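Local atomic coordinates of GlcNAc Inducible Gene 2, GIG2 (Candida albicans, PDB entry 6AKZ), a protein that is an iron-binding member of the DUF1479 (Gig2-like) family of the cupin clan and probably acts as an oxygenase. Residues A[25-30]-A[285-290]; A[40-45]-A[278-283]. All coordinates share one frame; numbering follows the deposited sequence.

Contact 1. Residues A[25-30]-A[285-290]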
loop_
_atom_site.group_PDB
_atom_site.type_symbol
_atom_site.label_atom_id
_atom_site.label_comp_id
_atom_site.label_asym_id
_atom_site.label_seq_id
_atom_site.Cartn_x
_atom_site.Cartn_y
_atom_site.Cartn_z
ATOM N N ARG A 25 21.058 -16.112 -3.890
ATOM C CA ARG A 25 20.149 -15.972 -5.056
ATOM C C ARG A 25 20.007 -14.548 -5.565
ATOM O O ARG A 25 19.998 -14.299 -6.767
ATOM C CB ARG A 25 18.754 -16.520 -4.742
ATOM C CG ARG A 25 17.922 -16.862 -5.979
ATOM C CD ARG A 25 16.496 -17.183 -5.578
ATOM N NE ARG A 25 15.826 -15.913 -5.391
ATOM C CZ ARG A 25 14.980 -15.582 -4.410
ATOM N NH1 ARG A 25 14.648 -16.421 -3.454
ATOM N NH2 ARG A 25 14.458 -14.352 -4.409
ATOM N N LEU A 26 19.902 -13.607 -4.639
ATOM C CA LEU A 26 19.612 -12.194 -4.974
ATOM C C LEU A 26 20.748 -11.388 -5.626
ATOM O O LEU A 26 20.552 -10.658 -6.548
ATOM C CB LEU A 26 19.121 -11.511 -3.701
ATOM C CG LEU A 26 17.785 -12.014 -3.142
ATOM C CD1 LEU A 26 17.488 -11.435 -1.777
ATOM C CD2 LEU A 26 16.617 -11.697 -4.097
ATOM N N ILE A 27 21.971 -11.585 -5.177
ATOM C CA ILE A 27 23.072 -10.846 -5.687
ATOM C C ILE A 27 24.053 -11.855 -6.293
ATOM O O ILE A 27 24.493 -12.738 -5.575
ATOM C CB ILE A 27 23.707 -10.002 -4.558
ATOM C CG1 ILE A 27 22.607 -9.037 -4.002
ATOM C CG2 ILE A 27 24.907 -9.220 -5.081
ATOM C CD1 ILE A 27 23.130 -7.816 -3.247
ATOM N N LYS A 28 24.323 -11.699 -7.585
ATOM C CA LYS A 28 25.263 -12.550 -8.347
ATOM C C LYS A 28 26.700 -12.161 -8.000
ATOM O O LYS A 28 27.001 -10.974 -7.986
ATOM C CB LYS A 28 25.081 -12.289 -9.859
ATOM C CG LYS A 28 23.713 -12.611 -10.459
ATOM C CD LYS A 28 23.263 -14.035 -10.196
ATOM C CE LYS A 28 21.840 -14.310 -10.693
ATOM N NZ LYS A 28 20.885 -14.637 -9.587
ATOM N N SER A 29 27.611 -13.140 -7.822
ATOM C CA SER A 29 29.024 -12.855 -7.458
ATOM C C SER A 29 29.703 -11.796 -8.272
ATOM O O SER A 29 30.441 -10.958 -7.759
ATOM C CB SER A 29 29.873 -14.134 -7.560
ATOM O OG SER A 29 29.701 -14.817 -6.348
ATOM N N GLU A 30 29.499 -11.878 -9.559
ATOM C CA GLU A 30 29.966 -10.837 -10.523
ATOM C C GLU A 30 29.427 -9.417 -10.301
ATOM O O GLU A 30 29.926 -8.443 -10.900
ATOM C CB GLU A 30 29.602 -11.236 -11.961
ATOM C CG GLU A 30 28.151 -11.646 -12.149
ATOM C CD GLU A 30 27.898 -13.127 -11.913
ATOM O OE1 GLU A 30 28.508 -13.717 -10.986
ATOM O OE2 GLU A 30 27.055 -13.704 -12.629
ATOM N N ILE A 285 16.542 -0.126 1.979
ATOM C CA ILE A 285 15.844 -1.232 2.635
ATOM C C ILE A 285 16.289 -2.527 1.997
ATOM O O ILE A 285 16.645 -3.446 2.745
ATOM C CB ILE A 285 14.323 -1.077 2.605
ATOM C CG1 ILE A 285 13.957 0.051 3.598
ATOM C CG2 ILE A 285 13.553 -2.313 3.027
ATOM C CD1 ILE A 285 12.619 0.717 3.413
ATOM N N MET A 286 16.199 -2.611 0.673
ATOM C CA MET A 286 16.513 -3.881 -0.008
ATOM C C MET A 286 17.932 -4.327 0.189
ATOM O O MET A 286 18.180 -5.507 0.216
ATOM C CB MET A 286 16.168 -3.867 -1.488
ATOM C CG MET A 286 14.660 -3.693 -1.734
ATOM S SD MET A 286 13.498 -4.728 -0.770
ATOM C CE MET A 286 14.011 -6.378 -1.244
ATOM N N LEU A 287 18.856 -3.386 0.202
ATOM C CA LEU A 287 20.252 -3.709 0.450
ATOM C C LEU A 287 20.669 -3.818 1.896
ATOM O O LEU A 287 21.759 -4.354 2.179
ATOM C CB LEU A 287 21.166 -2.699 -0.252
ATOM C CG LEU A 287 21.094 -2.645 -1.776
ATOM C CD1 LEU A 287 21.975 -1.581 -2.362
ATOM C CD2 LEU A 287 21.463 -3.950 -2.404
ATOM N N ARG A 288 19.865 -3.336 2.819
ATOM C CA ARG A 288 20.235 -3.390 4.238
ATOM C C ARG A 288 20.651 -4.790 4.821
ATOM O O ARG A 288 21.591 -4.824 5.625
ATOM C CB ARG A 288 19.215 -2.712 5.110
ATOM C CG ARG A 288 19.667 -2.462 6.541
ATOM C CD ARG A 288 20.841 -1.542 6.681
ATOM N NE ARG A 288 21.048 -1.220 8.121
ATOM C CZ ARG A 288 22.115 -0.611 8.619
ATOM N NH1 ARG A 288 23.116 -0.283 7.834
ATOM N NH2 ARG A 288 22.138 -0.315 9.933
ATOM N N PRO A 289 19.992 -5.898 4.417
ATOM C CA PRO A 289 20.450 -7.221 4.878
ATOM C C PRO A 289 21.851 -7.549 4.473
ATOM O O PRO A 289 22.475 -8.341 5.174
ATOM C CB PRO A 289 19.418 -8.204 4.298
ATOM C CG PRO A 289 18.196 -7.344 4.047
ATOM C CD PRO A 289 18.764 -6.026 3.596
ATOM N N PHE A 290 22.362 -6.935 3.406
ATOM C CA PHE A 290 23.702 -7.125 2.942
ATOM C C PHE A 290 24.709 -6.124 3.549
ATOM O O PHE A 290 25.953 -6.342 3.444
ATOM C CB PHE A 290 23.776 -6.991 1.432
ATOM C CG PHE A 290 22.848 -7.939 0.704
ATOM C CD1 PHE A 290 21.507 -7.600 0.441
ATOM C CD2 PHE A 290 23.277 -9.170 0.331
ATOM C CE1 PHE A 290 20.667 -8.484 -0.173
ATOM C CE2 PHE A 290 22.425 -10.060 -0.305
ATOM C CZ PHE A 290 21.122 -9.704 -0.583
#

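Contact 2. Residues A[40-45]-A[278-283]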
loop_
_atom_site.group_PDB
_atom_site.type_symbol
_atom_site.label_atom_id
_atom_site.label_comp_id
_atom_site.label_asym_id
_atom_site.label_seq_id
_atom_site.Cartn_x
_atom_site.Cartn_y
_atom_site.Cartn_z
ATOM N N LYS A 40 27.556 2.643 -1.303
ATOM C CA LYS A 40 28.258 3.852 -0.927
ATOM C C LYS A 40 27.696 5.144 -1.576
ATOM O O LYS A 40 27.501 6.138 -0.887
ATOM C CB LYS A 40 29.719 3.635 -1.266
ATOM C CG LYS A 40 30.306 2.609 -0.321
ATOM C CD LYS A 40 31.715 2.254 -0.735
ATOM C CE LYS A 40 32.183 1.115 0.135
ATOM N NZ LYS A 40 33.550 0.771 -0.385
ATOM N N ARG A 41 27.450 5.126 -2.866
ATOM C CA ARG A 41 26.739 6.232 -3.568
ATOM C C ARG A 41 25.355 6.534 -2.880
ATOM O O ARG A 41 24.963 7.693 -2.736
ATOM C CB ARG A 41 26.436 5.920 -5.011
ATOM C CG ARG A 41 27.640 5.620 -5.899
ATOM C CD ARG A 41 27.291 5.812 -7.383
ATOM N NE ARG A 41 26.239 4.879 -7.821
ATOM C CZ ARG A 41 26.439 3.650 -8.259
ATOM N NH1 ARG A 41 27.687 3.142 -8.332
ATOM N NH2 ARG A 41 25.396 2.916 -8.628
ATOM N N LEU A 42 24.647 5.482 -2.533
ATOM C CA LEU A 42 23.328 5.590 -1.935
ATOM C C LEU A 42 23.347 6.387 -0.606
ATOM O O LEU A 42 22.559 7.318 -0.422
ATOM C CB LEU A 42 22.710 4.222 -1.711
ATOM C CG LEU A 42 21.375 4.214 -0.958
ATOM C CD1 LEU A 42 20.300 4.941 -1.804
ATOM C CD2 LEU A 42 20.947 2.820 -0.664
ATOM N N LEU A 43 24.250 6.007 0.290
ATOM C CA LEU A 43 24.386 6.675 1.537
ATOM C C LEU A 43 24.740 8.132 1.416
ATOM O O LEU A 43 24.176 8.953 2.159
ATOM C CB LEU A 43 25.380 5.936 2.435
ATOM C CG LEU A 43 25.032 4.561 2.964
ATOM C CD1 LEU A 43 26.097 4.135 3.963
ATOM C CD2 LEU A 43 23.649 4.416 3.607
ATOM N N VAL A 44 25.546 8.479 0.420
ATOM C CA VAL A 44 25.922 9.844 0.207
ATOM C C VAL A 44 24.652 10.621 -0.197
ATOM O O VAL A 44 24.352 11.604 0.420
ATOM C CB VAL A 44 27.030 9.964 -0.855
ATOM C CG1 VAL A 44 27.212 11.418 -1.291
ATOM C CG2 VAL A 44 28.328 9.334 -0.315
ATOM N N GLU A 45 23.871 10.062 -1.129
ATOM C CA GLU A 45 22.603 10.686 -1.608
ATOM C C GLU A 45 21.575 10.771 -0.483
ATOM O O GLU A 45 20.849 11.800 -0.402
ATOM C CB GLU A 45 21.960 9.968 -2.796
ATOM C CG GLU A 45 22.772 10.093 -4.083
ATOM C CD GLU A 45 23.213 11.527 -4.355
ATOM O OE1 GLU A 45 22.306 12.372 -4.581
ATOM O OE2 GLU A 45 24.434 11.828 -4.237
ATOM N N LEU A 278 10.942 7.702 -2.364
ATOM C CA LEU A 278 10.573 6.319 -2.624
ATOM C C LEU A 278 11.783 5.470 -3.043
ATOM O O LEU A 278 12.029 4.397 -2.484
ATOM C CB LEU A 278 9.415 6.291 -3.660
ATOM C CG LEU A 278 8.893 4.963 -4.105
ATOM C CD1 LEU A 278 8.410 4.146 -2.923
ATOM C CD2 LEU A 278 7.697 5.254 -5.065
ATOM N N LYS A 279 12.510 5.939 -4.059
ATOM C CA LYS A 279 13.637 5.239 -4.582
ATOM C C LYS A 279 14.741 5.098 -3.571
ATOM O O LYS A 279 15.270 3.980 -3.426
ATOM C CB LYS A 279 14.190 5.898 -5.845
ATOM C CG LYS A 279 15.238 5.118 -6.607
ATOM C CD LYS A 279 15.869 6.021 -7.675
ATOM C CE LYS A 279 14.984 6.198 -8.875
ATOM N NZ LYS A 279 15.563 7.217 -9.778
ATOM N N LEU A 280 15.151 6.162 -2.910
ATOM C CA LEU A 280 16.224 6.027 -1.919
ATOM C C LEU A 280 15.835 5.108 -0.791
ATOM O O LEU A 280 16.661 4.311 -0.284
ATOM C CB LEU A 280 16.647 7.396 -1.382
ATOM C CG LEU A 280 17.326 8.316 -2.337
ATOM C CD1 LEU A 280 17.710 9.611 -1.684
ATOM C CD2 LEU A 280 18.524 7.689 -2.986
ATOM N N SER A 281 14.583 5.223 -0.339
ATOM C CA SER A 281 14.076 4.328 0.672
ATOM C C SER A 281 14.239 2.823 0.340
ATOM O O SER A 281 14.739 2.047 1.147
ATOM C CB SER A 281 12.641 4.632 1.050
ATOM O OG SER A 281 12.491 5.833 1.822
ATOM N N MET A 282 13.748 2.425 -0.805
ATOM C CA MET A 282 13.798 1.039 -1.168
ATOM C C MET A 282 15.207 0.533 -1.550
ATOM O O MET A 282 15.514 -0.612 -1.357
ATOM C CB MET A 282 12.758 0.693 -2.240
ATOM C CG MET A 282 11.308 0.804 -1.772
ATOM S SD MET A 282 10.962 -0.089 -0.252
ATOM C CE MET A 282 11.378 -1.780 -0.648
ATOM N N ALA A 283 16.044 1.395 -2.061
ATOM C CA ALA A 283 17.438 1.013 -2.342
ATOM C C ALA A 283 18.032 0.667 -0.991
ATOM O O ALA A 283 18.699 -0.321 -0.849
ATOM C CB ALA A 283 18.166 2.145 -3.031
#

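Contact 1. Residues A[25-30]-A[285-290]
Phe290 N donates a 2.9 Å hydrogen bond to Leu287 O, a bond that belongs to the turn carrying Phe290 at the C-terminal end of helix 278-287. No hydrogen bond crosses between the segments. Ile27 points its longer branch at the ring, and Ile27 CD1 sits 3.6 Å from the Phe290 centroid, only 6° off the ring normal, a CH-pi contact aimed at the middle of the face. Ile27 CG1 follows behind, 3.8 Å from Phe290 CZ. With CG1 beside the backbone N (chi1 -59°), it is this arm rather than the CG2 methyl that reaches the ring, and Ile27 CD1 also comes within 4.3 Å of Leu287 CD2. Leu26 approaches obliquely, its CB 4.1 Å from Phe290 CZ. In the plane of the ring, the carbonyl oxygens of Met286 and Leu287 lie at its edge, where the ring hydrogens are slightly positive. A flat aromatic thus suits this place, one face for a methyl and its edge for carbonyls. Ile27, the first residue to leave helical angles after helix 18-26, is extended, which suits beta-branching. Phe214 of helix 211-214 touches Leu26 and Ile27, and Val35 of helix 32-56 meets Ile27 and Leu287. Trp201 of helix 199-202 packs on Leu26 and hydrogen-bonds Met286 O through NE1.

Contact 2. Residues A[40-45]-A[278-283]
The side chains of Leu42 and Leu280 reach out from helices 32-56 and 278-287 and pass alongside one another, pointing opposite ways, with their branched ends overlapping. The closest atoms are Leu42 CD1 and Leu280 CD2, at 3.5 Å, tighter than ordinary van der Waals contact. The Leu42 side chain, its CG opposite the backbone N (chi1 174°), reaches across with both methyls: Leu42 CD1 and CD2 each lie 3.7 Å from Ala283 CB. Leu42 CD2 also approaches the carbonyl carbon, Ala283 C, at 3.6 Å. Alanine fits here because its single methyl lets the leucine fork come down close to the backbone. Leu280, with CG beside its own N (chi1 -68°), spreads its methyls toward the next turn of the partner helix. There Leu280 CD2 meets Glu45 CB at 4.1 Å and Leu280 CD1 approaches Glu45 O. Of the Glu45 side chain, CB makes the contact; a bend at chi2 turns the carboxylate away from the leucines, as suits an acid at the margin of an apolar contact. The helix segments run roughly antiparallel, at 134°, with axes 10.4 Å apart at closest approach. Trp218 from a loop touches both leucines, Leu280 also packs against Ile46 and Phe50 farther along helix 32-56, and Tyr284 on helix 278-287 meets Leu42.

How the contacts relate
Helix 278-287 serves both contacts: residues 278-283 face helix 32-56 in contact 2, while Leu287 and Phe290, toward its C-terminal end, receive residues 25-30 in contact 1. Their centres are about 14 Å apart. Because helices 18-26 and 32-56 follow each other in the chain, the N-terminal region is laid against this one helix twice, contact 2 nested within the loop that contact 1 closes. Both lie away from the iron site of His192, Asp194 and His355. A sheet nevertheless relates the two regions: strand 272-274, just before helix 278-287, pairs antiparallel with strand 355-357, which begins at the iron ligand His355.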